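Local coordinates for protein L544 (PDB 4AMQ) that is a Mimivirus virion protein thought to act as a nucleotidyltransferase, probably with manganese, combining a nucleotidyltransferase domain with a helical domain, at residues L24-K29 against G55-R60; I268-T271 against Y276-L279; L280-S285 against I308-K313; T271-Y276 against N357-K362. All blocks are in the same frame, centred on the assembly; numbering follows the deposited sequence.

How the contacts relate
Contact 1 lies in the nucleotidyltransferase domain, while contacts 2, 3 and 4 all belong to the helical domain and share helix 274-292. Contact 1 closes before the others open along the chain, and its centre is about 13 Å from that of contact 2. Leu24 O with Gln278 NE2 and Arg59 with Glu270 bridge these two contacts, and hence the two domains. Contacts 2 and 4, about 7 Å apart between centres, share Thr271 and Tyr276. Helix 274-292 carries contact 2 at the domain boundary, meets helix 334-368 at its start in contact 4, and packs on helix 297-311 in contact 3, centred about 11 Å from contact 2. Contacts 3 and 4 touch through Leu275.

Contact 1: residues L24-K29 against G55-R60; sequences LIFTYK and GSFRRR
Phe26 lies beneath the aliphatic chain of Arg60, whose CB stands 3.6 Å from the ring centroid and only 10° off the ring normal, a CH-pi contact over the face. The Phe26 CB already points toward 55-60, and with CG anti to the backbone N (chi1 -173°) the ring continues out to meet Arg60. Further along the same arginine, CG lies 3.2 Å from Phe26 CZ, so the chain passes from the centre of the ring toward its far rim. Its extended run from CG to NE brings the guanidinium beyond that rim, and the planes of guanidinium and ring are nearly perpendicular. At the ring's edge Phe57 makes the second apolar contact, its CE1 3.5 Å from Phe26 CE2; the two rings meet obliquely, their planes at 56°. Tyr28 borders the polar end of the arginine, with CE1 3.6 Å from Arg60 NE. This cluster joins the short helix 55-58 and the turn after it, just past edge strand 51-54, to the segment leading into helix 28-42. Arg60 itself follows the short helix in a Schellman motif, with positive phi and two bonds back into the last turn, while Thr27 occupies the N-cap position of helix 28-42 and bonds through OG1 to Leu30 N. Glu31, on the first turn of the capped helix, forms a salt bridge with Arg60 NE and also touches both phenylalanines, thereby fixing the arginine beside the rings. Farther in, Phe57 packs on Ile34 and on Ile67 of strand 66-72, between Asp66 and Asp68, which bind manganese.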
loop_
_atom_site.group_PDB
_atom_site.type_symbol
_atom_site.label_atom_id
_atom_site.label_comp_id
_atom_site.label_asym_id
_atom_site.label_seq_id
_atom_site.Cartn_x
_atom_site.Cartn_y
_atom_site.Cartn_z
ATOM N N LEU A 24 16.647 6.345 0.558
ATOM C CA LEU A 24 15.652 7.392 0.364
ATOM C C LEU A 24 15.205 7.957 1.708
ATOM O O LEU A 24 14.329 7.400 2.371
ATOM C CB LEU A 24 14.443 6.864 -0.409
ATOM C CG LEU A 24 13.395 7.930 -0.739
ATOM C CD1 LEU A 24 13.965 8.945 -1.714
ATOM C CD2 LEU A 24 12.128 7.305 -1.298
ATOM N N ILE A 25 15.820 9.066 2.104
ATOM C CA ILE A 25 15.509 9.714 3.371
ATOM C C ILE A 25 14.852 11.058 3.091
ATOM O O ILE A 25 15.091 11.666 2.050
ATOM C CB ILE A 25 16.784 9.937 4.208
ATOM C CG1 ILE A 25 17.566 8.630 4.360
ATOM C CG2 ILE A 25 16.443 10.517 5.570
ATOM C CD1 ILE A 25 16.855 7.582 5.184
ATOM N N PHE A 26 14.017 11.527 4.009
ATOM C CA PHE A 26 13.364 12.809 3.803
ATOM C C PHE A 26 14.357 13.970 3.893
ATOM O O PHE A 26 15.183 14.032 4.805
ATOM C CB PHE A 26 12.217 13.019 4.791
ATOM C CG PHE A 26 11.408 14.251 4.512
ATOM C CD1 PHE A 26 11.843 15.493 4.942
ATOM C CD2 PHE A 26 10.228 14.172 3.793
ATOM C CE1 PHE A 26 11.109 16.629 4.674
ATOM C CE2 PHE A 26 9.487 15.307 3.524
ATOM C CZ PHE A 26 9.931 16.535 3.963
ATOM N N THR A 27 14.278 14.867 2.915
ATOM C CA THR A 27 14.964 16.156 2.960
ATOM C C THR A 27 14.063 17.172 2.274
ATOM O O THR A 27 13.150 16.795 1.537
ATOM C CB THR A 27 16.332 16.137 2.242
ATOM O OG1 THR A 27 16.147 15.849 0.852
ATOM C CG2 THR A 27 17.261 15.104 2.861
ATOM N N TYR A 28 14.307 18.456 2.512
ATOM C CA TYR A 28 13.494 19.488 1.880
ATOM C C TYR A 28 13.832 19.635 0.401
ATOM O O TYR A 28 13.001 20.076 -0.394
ATOM C CB TYR A 28 13.616 20.818 2.626
ATOM C CG TYR A 28 12.882 20.806 3.941
ATOM C CD1 TYR A 28 11.509 20.969 3.985
ATOM C CD2 TYR A 28 13.556 20.614 5.135
ATOM C CE1 TYR A 28 10.828 20.948 5.176
ATOM C CE2 TYR A 28 12.880 20.594 6.335
ATOM C CZ TYR A 28 11.513 20.761 6.350
ATOM O OH TYR A 28 10.821 20.744 7.541
ATOM N N LYS A 29 15.051 19.251 0.035
ATOM C CA LYS A 29 15.438 19.190 -1.369
ATOM C C LYS A 29 14.573 18.157 -2.083
ATOM O O LYS A 29 14.108 18.378 -3.201
ATOM C CB LYS A 29 16.918 18.825 -1.500
ATOM C CG LYS A 29 17.390 18.637 -2.930
ATOM C CD LYS A 29 18.855 18.232 -2.986
ATOM C CE LYS A 29 19.311 18.019 -4.418
ATOM N NZ LYS A 29 19.217 19.269 -5.223
ATOM N N GLY A 55 -1.028 11.547 5.609
ATOM C CA GLY A 55 -0.266 10.395 6.053
ATOM C C GLY A 55 1.171 10.659 6.453
ATOM O O GLY A 55 1.502 11.725 6.966
ATOM N N SER A 56 2.025 9.673 6.203
ATOM C CA SER A 56 3.402 9.694 6.677
ATOM C C SER A 56 4.261 10.780 6.035
ATOM O O SER A 56 5.170 11.307 6.671
ATOM C CB SER A 56 4.058 8.321 6.483
ATOM O OG SER A 56 4.190 8.003 5.109
ATOM N N PHE A 57 3.982 11.107 4.778
ATOM C CA PHE A 57 4.749 12.142 4.093
ATOM C C PHE A 57 4.450 13.532 4.663
ATOM O O PHE A 57 5.340 14.377 4.760
ATOM C CB PHE A 57 4.491 12.113 2.588
ATOM C CG PHE A 57 5.405 13.009 1.801
ATOM C CD1 PHE A 57 6.773 12.787 1.793
ATOM C CD2 PHE A 57 4.900 14.065 1.061
ATOM C CE1 PHE A 57 7.620 13.606 1.070
ATOM C CE2 PHE A 57 5.743 14.887 0.333
ATOM C CZ PHE A 57 7.104 14.657 0.338
ATOM N N ARG A 58 3.195 13.764 5.037
ATOM C CA ARG A 58 2.822 15.013 5.698
ATOM C C ARG A 58 3.597 15.170 7.005
ATOM O O ARG A 58 3.962 16.281 7.390
ATOM C CB ARG A 58 1.313 15.064 5.956
ATOM C CG ARG A 58 0.869 16.200 6.879
ATOM C CD ARG A 58 -0.637 16.179 7.104
ATOM N NE ARG A 58 -1.124 14.833 7.402
ATOM C CZ ARG A 58 -2.403 14.525 7.604
ATOM N NH1 ARG A 58 -3.332 15.470 7.547
ATOM N NH2 ARG A 58 -2.754 13.271 7.866
ATOM N N ARG A 59 3.850 14.051 7.678
ATOM C CA ARG A 59 4.629 14.047 8.913
ATOM C C ARG A 59 6.126 14.050 8.628
ATOM O O ARG A 59 6.942 14.130 9.549
ATOM C CB ARG A 59 4.269 12.840 9.780
ATOM C CG ARG A 59 2.887 12.910 10.410
ATOM C CD ARG A 59 2.623 11.701 11.297
ATOM N NE ARG A 59 2.385 10.485 10.524
ATOM C CZ ARG A 59 3.111 9.373 10.618
ATOM N NH1 ARG A 59 4.133 9.308 11.460
ATOM N NH2 ARG A 59 2.806 8.321 9.873
ATOM N N ARG A 60 6.477 13.950 7.349
ATOM C CA ARG A 60 7.871 13.987 6.922
ATOM C C ARG A 60 8.737 12.967 7.655
ATOM O O ARG A 60 9.828 13.295 8.118
ATOM C CB ARG A 60 8.450 15.391 7.121
ATOM C CG ARG A 60 7.731 16.482 6.338
ATOM C CD ARG A 60 8.332 17.847 6.633
ATOM N NE ARG A 60 7.991 18.834 5.612
ATOM C CZ ARG A 60 6.951 19.659 5.685
ATOM N NH1 ARG A 60 6.141 19.622 6.734
ATOM N NH2 ARG A 60 6.723 20.525 4.706
#

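Contact 2: residues I268-T271 against Y276-L279; sequences IIET and YKQL
The Glu270 carboxylate is the flat group of this contact, and Lys277 NZ meets its OE1 on the syn side, 18° out of the carboxylate plane. The separation of NZ and OE1 is 2.7 Å, a hydrogen bond within a salt bridge. The other oxygen, OE2, is paired with Arg252 and with Arg59 of the nucleotidyltransferase domain, so three basic side chains share one buried carboxylate and would be expected to favour its ionised form. Both partners bend to meet: Glu270 turns at chi2 (-63°), bringing the carboxylate back toward the following helix although its CB points away from it, while Lys277 starts extended and then folds at chi3 and chi4. The fold of the lysine also brings CE to 4.1 Å from Ile269 CG2, adding a modest apolar contact beside the ion pair. Phe249 touches both Ile269 and Lys277, and Tyr245 also lies against the lysine. The bridge spans two successive helices, 259-272 and 274-292, and Glu270 sits within a wider pi-type turn, 268-271. The Lys277 side chain lies about 8 Å from a bound manganese ion; with Arg59 coming from the nucleotidyltransferase domain, the arrangement is an interdomain salt-bridge network.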
loop_
_atom_site.group_PDB
_atom_site.type_symbol
_atom_site.label_atom_id
_atom_site.label_comp_id
_atom_site.label_asym_id
_atom_site.label_seq_id
_atom_site.Cartn_x
_atom_site.Cartn_y
_atom_site.Cartn_z
ATOM N N ILE A 268 10.623 5.892 18.179
ATOM C CA ILE A 268 10.735 4.438 18.143
ATOM C C ILE A 268 10.234 3.860 16.824
ATOM O O ILE A 268 10.920 3.061 16.182
ATOM C CB ILE A 268 9.955 3.796 19.302
ATOM C CG1 ILE A 268 10.519 4.271 20.644
ATOM C CG2 ILE A 268 10.004 2.280 19.208
ATOM C CD1 ILE A 268 9.700 3.842 21.838
ATOM N N ILE A 269 9.034 4.271 16.431
ATOM C CA ILE A 269 8.397 3.763 15.223
ATOM C C ILE A 269 9.111 4.230 13.955
ATOM O O ILE A 269 9.396 3.428 13.065
ATOM C CB ILE A 269 6.911 4.185 15.166
ATOM C CG1 ILE A 269 6.147 3.589 16.354
ATOM C CG2 ILE A 269 6.280 3.764 13.847
ATOM C CD1 ILE A 269 4.715 4.070 16.479
ATOM N N GLU A 270 9.417 5.523 13.889
ATOM C CA GLU A 270 9.878 6.141 12.648
ATOM C C GLU A 270 11.401 6.256 12.493
ATOM O O GLU A 270 11.908 6.347 11.375
ATOM C CB GLU A 270 9.231 7.520 12.478
ATOM C CG GLU A 270 7.709 7.508 12.548
ATOM C CD GLU A 270 7.074 6.694 11.433
ATOM O OE1 GLU A 270 7.809 6.230 10.536
ATOM O OE2 GLU A 270 5.836 6.522 11.450
ATOM N N THR A 271 12.132 6.263 13.600
ATOM C CA THR A 271 13.586 6.387 13.515
ATOM C C THR A 271 14.301 5.094 13.898
ATOM O O THR A 271 15.039 4.523 13.095
ATOM C CB THR A 271 14.124 7.565 14.360
ATOM O OG1 THR A 271 13.618 8.796 13.834
ATOM C CG2 THR A 271 15.645 7.606 14.319
ATOM N N TYR A 276 13.080 -0.872 9.087
ATOM C CA TYR A 276 12.328 -2.122 9.056
ATOM C C TYR A 276 10.995 -1.929 8.339
ATOM O O TYR A 276 10.590 -2.759 7.529
ATOM C CB TYR A 276 12.067 -2.638 10.471
ATOM C CG TYR A 276 13.305 -3.058 11.232
ATOM C CD1 TYR A 276 14.118 -2.117 11.843
ATOM C CD2 TYR A 276 13.651 -4.398 11.351
ATOM C CE1 TYR A 276 15.244 -2.492 12.542
ATOM C CE2 TYR A 276 14.779 -4.783 12.052
ATOM C CZ TYR A 276 15.572 -3.823 12.645
ATOM O OH TYR A 276 16.697 -4.190 13.347
ATOM N N LYS A 277 10.310 -0.833 8.650
ATOM C CA LYS A 277 9.012 -0.549 8.046
ATOM C C LYS A 277 9.156 -0.197 6.567
ATOM O O LYS A 277 8.345 -0.612 5.742
ATOM C CB LYS A 277 8.287 0.572 8.809
ATOM C CG LYS A 277 7.065 1.138 8.099
ATOM C CD LYS A 277 6.108 1.817 9.079
ATOM C CE LYS A 277 6.768 2.953 9.849
ATOM N NZ LYS A 277 7.070 4.125 8.982
ATOM N N GLN A 278 10.199 0.558 6.236
ATOM C CA GLN A 278 10.409 0.995 4.860
ATOM C C GLN A 278 10.706 -0.194 3.951
ATOM O O GLN A 278 10.212 -0.263 2.829
ATOM C CB GLN A 278 11.536 2.031 4.781
ATOM C CG GLN A 278 11.584 2.787 3.457
ATOM C CD GLN A 278 12.921 3.465 3.215
ATOM O OE1 GLN A 278 13.965 2.810 3.179
ATOM N NE2 GLN A 278 12.896 4.780 3.044
ATOM N N LEU A 279 11.509 -1.131 4.445
ATOM C CA LEU A 279 11.834 -2.338 3.691
ATOM C C LEU A 279 10.618 -3.231 3.454
ATOM O O LEU A 279 10.524 -3.887 2.419
ATOM C CB LEU A 279 12.956 -3.124 4.374
ATOM C CG LEU A 279 14.369 -2.603 4.109
ATOM C CD1 LEU A 279 15.390 -3.369 4.938
ATOM C CD2 LEU A 279 14.702 -2.690 2.621
#

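Contact 3: residues L280-S285 against I308-K313; sequences LVRIDS and IKDIRK
Asp310 OD2 is gripped by both terminal nitrogens of Arg282, at 2.7 Å from NH1 and 3.0 Å from NH2. The arginine approaches end-on and delivers both bonds to a single oxygen, which lies close to the guanidinium plane. The two donors reach that oxygen differently: NH1 uses the anti lone pair, pointing away from OD1, whereas NH2 arrives on the anti side but 32° out of the carboxylate plane. Neither bond is straight, the N-H...acceptor angle being 152° for NH1 and 136° for NH2, as expected when one acceptor sits between two diverging N-H groups. The carboxylate stands almost perpendicular to the guanidinium, leaving OD1 turned toward the lysines of its own segment. Lys313 NZ forms a salt bridge with OD1 at 2.9 Å, and Lys309 adds a long one. Arg282, Asp310, Lys309 and Lys313 thus form a salt-bridge network between helix 274-292 and the C-terminal end of helix 297-311, two helices of the helical domain whose backbones stay well apart here, with Arg282 and Asp310 CA atoms 11.1 Å from each other. The arginine spans much of that gap, its chain extended at chi2 and turned at chi3 to present the end of the guanidinium. Gln278 OE1, one turn earlier in the arginine's own helix, accepts a bond from NH1, and across the gap Ser306 OG of helix 297-311 makes a weak one with NH2. Three basic groups around Asp310 would probably stabilise its negative charge in these buried surroundings. Met23, in the N-terminal segment, packs against both Asp310 and Lys313, and Tyr208 touches Arg282.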
loop_
_atom_site.group_PDB
_atom_site.type_symbol
_atom_site.label_atom_id
_atom_site.label_comp_id
_atom_site.label_asym_id
_atom_site.label_seq_id
_atom_site.Cartn_x
_atom_site.Cartn_y
_atom_site.Cartn_z
ATOM N N LEU A 280 9.691 -3.256 4.410
ATOM C CA LEU A 280 8.454 -4.013 4.238
ATOM C C LEU A 280 7.609 -3.406 3.124
ATOM O O LEU A 280 7.089 -4.123 2.265
ATOM C CB LEU A 280 7.648 -4.060 5.541
ATOM C CG LEU A 280 8.286 -4.817 6.707
ATOM C CD1 LEU A 280 7.413 -4.724 7.946
ATOM C CD2 LEU A 280 8.537 -6.271 6.326
ATOM N N VAL A 281 7.475 -2.084 3.148
ATOM C CA VAL A 281 6.739 -1.364 2.112
ATOM C C VAL A 281 7.394 -1.527 0.739
ATOM O O VAL A 281 6.710 -1.633 -0.280
ATOM C CB VAL A 281 6.636 0.138 2.440
ATOM C CG1 VAL A 281 6.035 0.891 1.271
ATOM C CG2 VAL A 281 5.812 0.355 3.712
ATOM N N ARG A 282 8.724 -1.539 0.721
ATOM C CA ARG A 282 9.470 -1.651 -0.526
ATOM C C ARG A 282 9.301 -3.043 -1.136
ATOM O O ARG A 282 9.250 -3.190 -2.351
ATOM C CB ARG A 282 10.945 -1.308 -0.298
ATOM C CG ARG A 282 11.189 0.179 -0.018
ATOM C CD ARG A 282 12.526 0.436 0.673
ATOM N NE ARG A 282 13.654 -0.156 -0.042
ATOM C CZ ARG A 282 14.923 -0.039 0.337
ATOM N NH1 ARG A 282 15.233 0.658 1.423
ATOM N NH2 ARG A 282 15.884 -0.617 -0.372
ATOM N N ILE A 283 9.199 -4.058 -0.283
ATOM C CA ILE A 283 8.895 -5.414 -0.736
ATOM C C ILE A 283 7.447 -5.511 -1.232
ATOM O O ILE A 283 7.169 -6.201 -2.209
ATOM C CB ILE A 283 9.142 -6.448 0.377
ATOM C CG1 ILE A 283 10.642 -6.577 0.660
ATOM C CG2 ILE A 283 8.566 -7.799 -0.008
ATOM C CD1 ILE A 283 10.965 -7.373 1.902
ATOM N N ASP A 284 6.527 -4.816 -0.565
ATOM C CA ASP A 284 5.148 -4.726 -1.052
ATOM C C ASP A 284 5.073 -4.067 -2.438
ATOM O O ASP A 284 4.249 -4.442 -3.267
ATOM C CB ASP A 284 4.272 -3.953 -0.069
ATOM C CG ASP A 284 3.860 -4.782 1.127
ATOM O OD1 ASP A 284 3.739 -6.020 0.993
ATOM O OD2 ASP A 284 3.639 -4.185 2.201
ATOM N N SER A 285 5.936 -3.085 -2.682
ATOM C CA SER A 285 6.003 -2.432 -3.989
ATOM C C SER A 285 6.393 -3.413 -5.101
ATOM O O SER A 285 5.793 -3.416 -6.176
ATOM C CB SER A 285 6.981 -1.257 -3.948
ATOM O OG SER A 285 6.511 -0.252 -3.071
ATOM N N ILE A 308 19.233 -5.424 -0.829
ATOM C CA ILE A 308 20.442 -6.125 -0.408
ATOM C C ILE A 308 21.368 -5.204 0.377
ATOM O O ILE A 308 21.903 -5.591 1.415
ATOM C CB ILE A 308 21.215 -6.699 -1.618
ATOM C CG1 ILE A 308 20.388 -7.774 -2.322
ATOM C CG2 ILE A 308 22.544 -7.281 -1.173
ATOM C CD1 ILE A 308 19.990 -8.919 -1.423
ATOM N N LYS A 309 21.546 -3.984 -0.120
ATOM C CA LYS A 309 22.376 -2.994 0.559
ATOM C C LYS A 309 21.822 -2.606 1.932
ATOM O O LYS A 309 22.555 -2.575 2.918
ATOM C CB LYS A 309 22.535 -1.739 -0.303
ATOM C CG LYS A 309 23.199 -0.576 0.427
ATOM C CD LYS A 309 23.365 0.639 -0.474
ATOM C CE LYS A 309 24.152 1.751 0.221
ATOM N NZ LYS A 309 23.413 2.366 1.364
ATOM N N ASP A 310 20.527 -2.313 1.991
ATOM C CA ASP A 310 19.917 -1.767 3.206
ATOM C C ASP A 310 19.631 -2.809 4.285
ATOM O O ASP A 310 19.598 -2.487 5.471
ATOM C CB ASP A 310 18.637 -1.003 2.865
ATOM C CG ASP A 310 18.903 0.223 2.020
ATOM O OD1 ASP A 310 20.054 0.703 2.024
ATOM O OD2 ASP A 310 17.963 0.706 1.358
ATOM N N ILE A 311 19.421 -4.052 3.869
ATOM C CA ILE A 311 19.086 -5.130 4.789
ATOM C C ILE A 311 20.198 -5.357 5.815
ATOM O O ILE A 311 19.949 -5.852 6.919
ATOM C CB ILE A 311 18.819 -6.435 4.013
ATOM C CG1 ILE A 311 18.000 -7.405 4.852
ATOM C CG2 ILE A 311 20.117 -7.077 3.578
ATOM C CD1 ILE A 311 16.633 -6.891 5.148
ATOM N N ARG A 312 21.418 -4.972 5.448
ATOM C CA ARG A 312 22.580 -5.180 6.306
ATOM C C ARG A 312 22.592 -4.207 7.480
ATOM O O ARG A 312 23.325 -4.402 8.452
ATOM C CB ARG A 312 23.873 -5.042 5.499
ATOM C CG ARG A 312 23.996 -6.020 4.341
ATOM C CD ARG A 312 25.072 -5.587 3.362
ATOM N NE ARG A 312 25.219 -6.547 2.275
ATOM C CZ ARG A 312 25.950 -7.654 2.354
ATOM N NH1 ARG A 312 26.601 -7.941 3.475
ATOM N NH2 ARG A 312 26.028 -8.474 1.316
ATOM N N LYS A 313 21.781 -3.159 7.385
ATOM C CA LYS A 313 21.675 -2.175 8.456
ATOM C C LYS A 313 20.755 -2.673 9.565
ATOM O O LYS A 313 20.773 -2.150 10.679
ATOM C CB LYS A 313 21.164 -0.837 7.917
ATOM C CG LYS A 313 21.974 -0.266 6.762
ATOM C CD LYS A 313 21.688 1.218 6.592
ATOM C CE LYS A 313 22.458 1.815 5.425
ATOM N NZ LYS A 313 21.825 1.499 4.115
#

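Contact 4: residues T271-Y276 against N357-K362; sequences TKFGLY and NKQSKK
The backbone leaves helical geometry at Phe273, the first residue past helix 259-272 and the N-cap residue of helix 274-292, and its CA lies 8.5 Å from that of Ser360 on helix 334-368. The Phe273 ring enters this gap between two different surroundings. Ser360 OG lies over one face, 3.7 Å from CE2 and offset toward the rim, while CG of the neighbouring Lys272 covers the centre of the opposite face. Gln359 flanks the ring with its aliphatic part, CB being 3.6 Å from Phe273 CE1. Beyond CG the glutamine chain is extended (chi2 176°), which carries its amide on to Tyr276. There Gln359 NE2 donates to Tyr276 OH at 3.0 Å with an N-H...acceptor angle of 155°, the hydroxyl oxygen lying near the amide plane while the tyrosine ring is turned steeply to it. The Tyr276 hydroxyl is also bonded to Asn315 N, while Ser360 OG, which packs on the ring here, is bonded to Val356 O one turn back. The arrangement is a one-residue break between two consecutive helices, packed through its aromatic residue against the long helix 334-368 of the helical domain.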
loop_
_atom_site.group_PDB
_atom_site.type_symbol
_atom_site.label_atom_id
_atom_site.label_comp_id
_atom_site.label_asym_id
_atom_site.label_seq_id
_atom_site.Cartn_x
_atom_site.Cartn_y
_atom_site.Cartn_z
ATOM N N THR A 271 12.132 6.263 13.600
ATOM C CA THR A 271 13.586 6.387 13.515
ATOM C C THR A 271 14.301 5.094 13.898
ATOM O O THR A 271 15.039 4.523 13.095
ATOM C CB THR A 271 14.124 7.565 14.360
ATOM O OG1 THR A 271 13.618 8.796 13.834
ATOM C CG2 THR A 271 15.645 7.606 14.319
ATOM N N LYS A 272 14.076 4.630 15.119
ATOM C CA LYS A 272 14.725 3.413 15.583
ATOM C C LYS A 272 14.387 2.214 14.701
ATOM O O LYS A 272 15.268 1.429 14.349
ATOM C CB LYS A 272 14.355 3.124 17.035
ATOM C CG LYS A 272 15.058 1.911 17.607
ATOM C CD LYS A 272 14.791 1.771 19.093
ATOM C CE LYS A 272 15.375 0.476 19.624
ATOM N NZ LYS A 272 16.845 0.399 19.393
ATOM N N PHE A 273 13.112 2.076 14.344
ATOM C CA PHE A 273 12.669 0.945 13.531
ATOM C C PHE A 273 12.176 1.383 12.155
ATOM O O PHE A 273 11.562 0.604 11.427
ATOM C CB PHE A 273 11.580 0.158 14.260
ATOM C CG PHE A 273 12.026 -0.414 15.577
ATOM C CD1 PHE A 273 13.014 -1.384 15.626
ATOM C CD2 PHE A 273 11.454 0.014 16.764
ATOM C CE1 PHE A 273 13.427 -1.909 16.835
ATOM C CE2 PHE A 273 11.863 -0.510 17.976
ATOM C CZ PHE A 273 12.851 -1.473 18.010
ATOM N N GLY A 274 12.454 2.632 11.804
ATOM C CA GLY A 274 12.012 3.192 10.540
ATOM C C GLY A 274 12.388 2.378 9.315
ATOM O O GLY A 274 11.584 2.232 8.397
ATOM N N LEU A 275 13.606 1.844 9.295
ATOM C CA LEU A 275 14.100 1.118 8.123
ATOM C C LEU A 275 13.428 -0.248 7.966
ATOM O O LEU A 275 13.230 -0.727 6.850
ATOM C CB LEU A 275 15.626 0.972 8.166
ATOM C CG LEU A 275 16.272 0.304 6.945
ATOM C CD1 LEU A 275 15.793 0.946 5.649
ATOM C CD2 LEU A 275 17.797 0.338 7.036
ATOM N N TYR A 276 13.080 -0.872 9.087
ATOM C CA TYR A 276 12.328 -2.122 9.056
ATOM C C TYR A 276 10.995 -1.929 8.339
ATOM O O TYR A 276 10.590 -2.759 7.529
ATOM C CB TYR A 276 12.067 -2.638 10.471
ATOM C CG TYR A 276 13.305 -3.058 11.232
ATOM C CD1 TYR A 276 14.118 -2.117 11.843
ATOM C CD2 TYR A 276 13.651 -4.398 11.351
ATOM C CE1 TYR A 276 15.244 -2.492 12.542
ATOM C CE2 TYR A 276 14.779 -4.783 12.052
ATOM C CZ TYR A 276 15.572 -3.823 12.645
ATOM O OH TYR A 276 16.697 -4.190 13.347
ATOM N N ASN A 357 9.196 -7.125 15.311
ATOM C CA ASN A 357 8.246 -7.434 16.372
ATOM C C ASN A 357 8.948 -7.845 17.663
ATOM O O ASN A 357 8.537 -7.452 18.756
ATOM C CB ASN A 357 7.278 -8.529 15.918
ATOM C CG ASN A 357 6.255 -8.021 14.925
ATOM O OD1 ASN A 357 5.819 -6.874 15.008
ATOM N ND2 ASN A 357 5.867 -8.868 13.979
ATOM N N LYS A 358 10.010 -8.632 17.526
ATOM C CA LYS A 358 10.789 -9.087 18.672
ATOM C C LYS A 358 11.457 -7.915 19.382
ATOM O O LYS A 358 11.401 -7.806 20.606
ATOM C CB LYS A 358 11.855 -10.092 18.230
ATOM C CG LYS A 358 12.666 -10.676 19.377
ATOM C CD LYS A 358 13.991 -11.245 18.889
ATOM C CE LYS A 358 14.678 -12.047 19.984
ATOM N NZ LYS A 358 14.760 -11.292 21.266
ATOM N N GLN A 359 12.091 -7.042 18.607
ATOM C CA GLN A 359 12.788 -5.889 19.161
ATOM C C GLN A 359 11.817 -4.831 19.672
ATOM O O GLN A 359 12.226 -3.865 20.318
ATOM C CB GLN A 359 13.706 -5.261 18.110
ATOM C CG GLN A 359 14.800 -6.180 17.590
ATOM C CD GLN A 359 15.607 -5.535 16.484
ATOM O OE1 GLN A 359 16.329 -4.562 16.709
ATOM N NE2 GLN A 359 15.477 -6.064 15.274
ATOM N N SER A 360 10.532 -5.012 19.377
ATOM C CA SER A 360 9.522 -4.016 19.727
ATOM C C SER A 360 8.730 -4.379 20.982
ATOM O O SER A 360 8.109 -3.515 21.596
ATOM C CB SER A 360 8.557 -3.797 18.559
ATOM O OG SER A 360 9.162 -3.041 17.529
ATOM N N LYS A 361 8.759 -5.654 21.358
ATOM C CA LYS A 361 7.912 -6.163 22.434
ATOM C C LYS A 361 8.033 -5.375 23.730
ATOM O O LYS A 361 7.036 -5.144 24.415
ATOM C CB LYS A 361 8.201 -7.645 22.692
ATOM C CG LYS A 361 7.416 -8.236 23.858
ATOM C CD LYS A 361 7.639 -9.737 23.986
ATOM C CE LYS A 361 7.017 -10.276 25.266
ATOM N NZ LYS A 361 5.561 -9.965 25.378
ATOM N N LYS A 362 9.254 -4.965 24.060
ATOM C CA LYS A 362 9.518 -4.259 25.308
ATOM C C LYS A 362 8.971 -2.839 25.294
ATOM O O LYS A 362 8.486 -2.344 26.314
ATOM C CB LYS A 362 11.015 -4.239 25.600
ATOM C CG LYS A 362 11.861 -3.967 24.373
ATOM C CD LYS A 362 13.332 -3.802 24.726
ATOM C CE LYS A 362 13.568 -2.529 25.510
ATOM N NZ LYS A 362 15.013 -2.175 25.584
#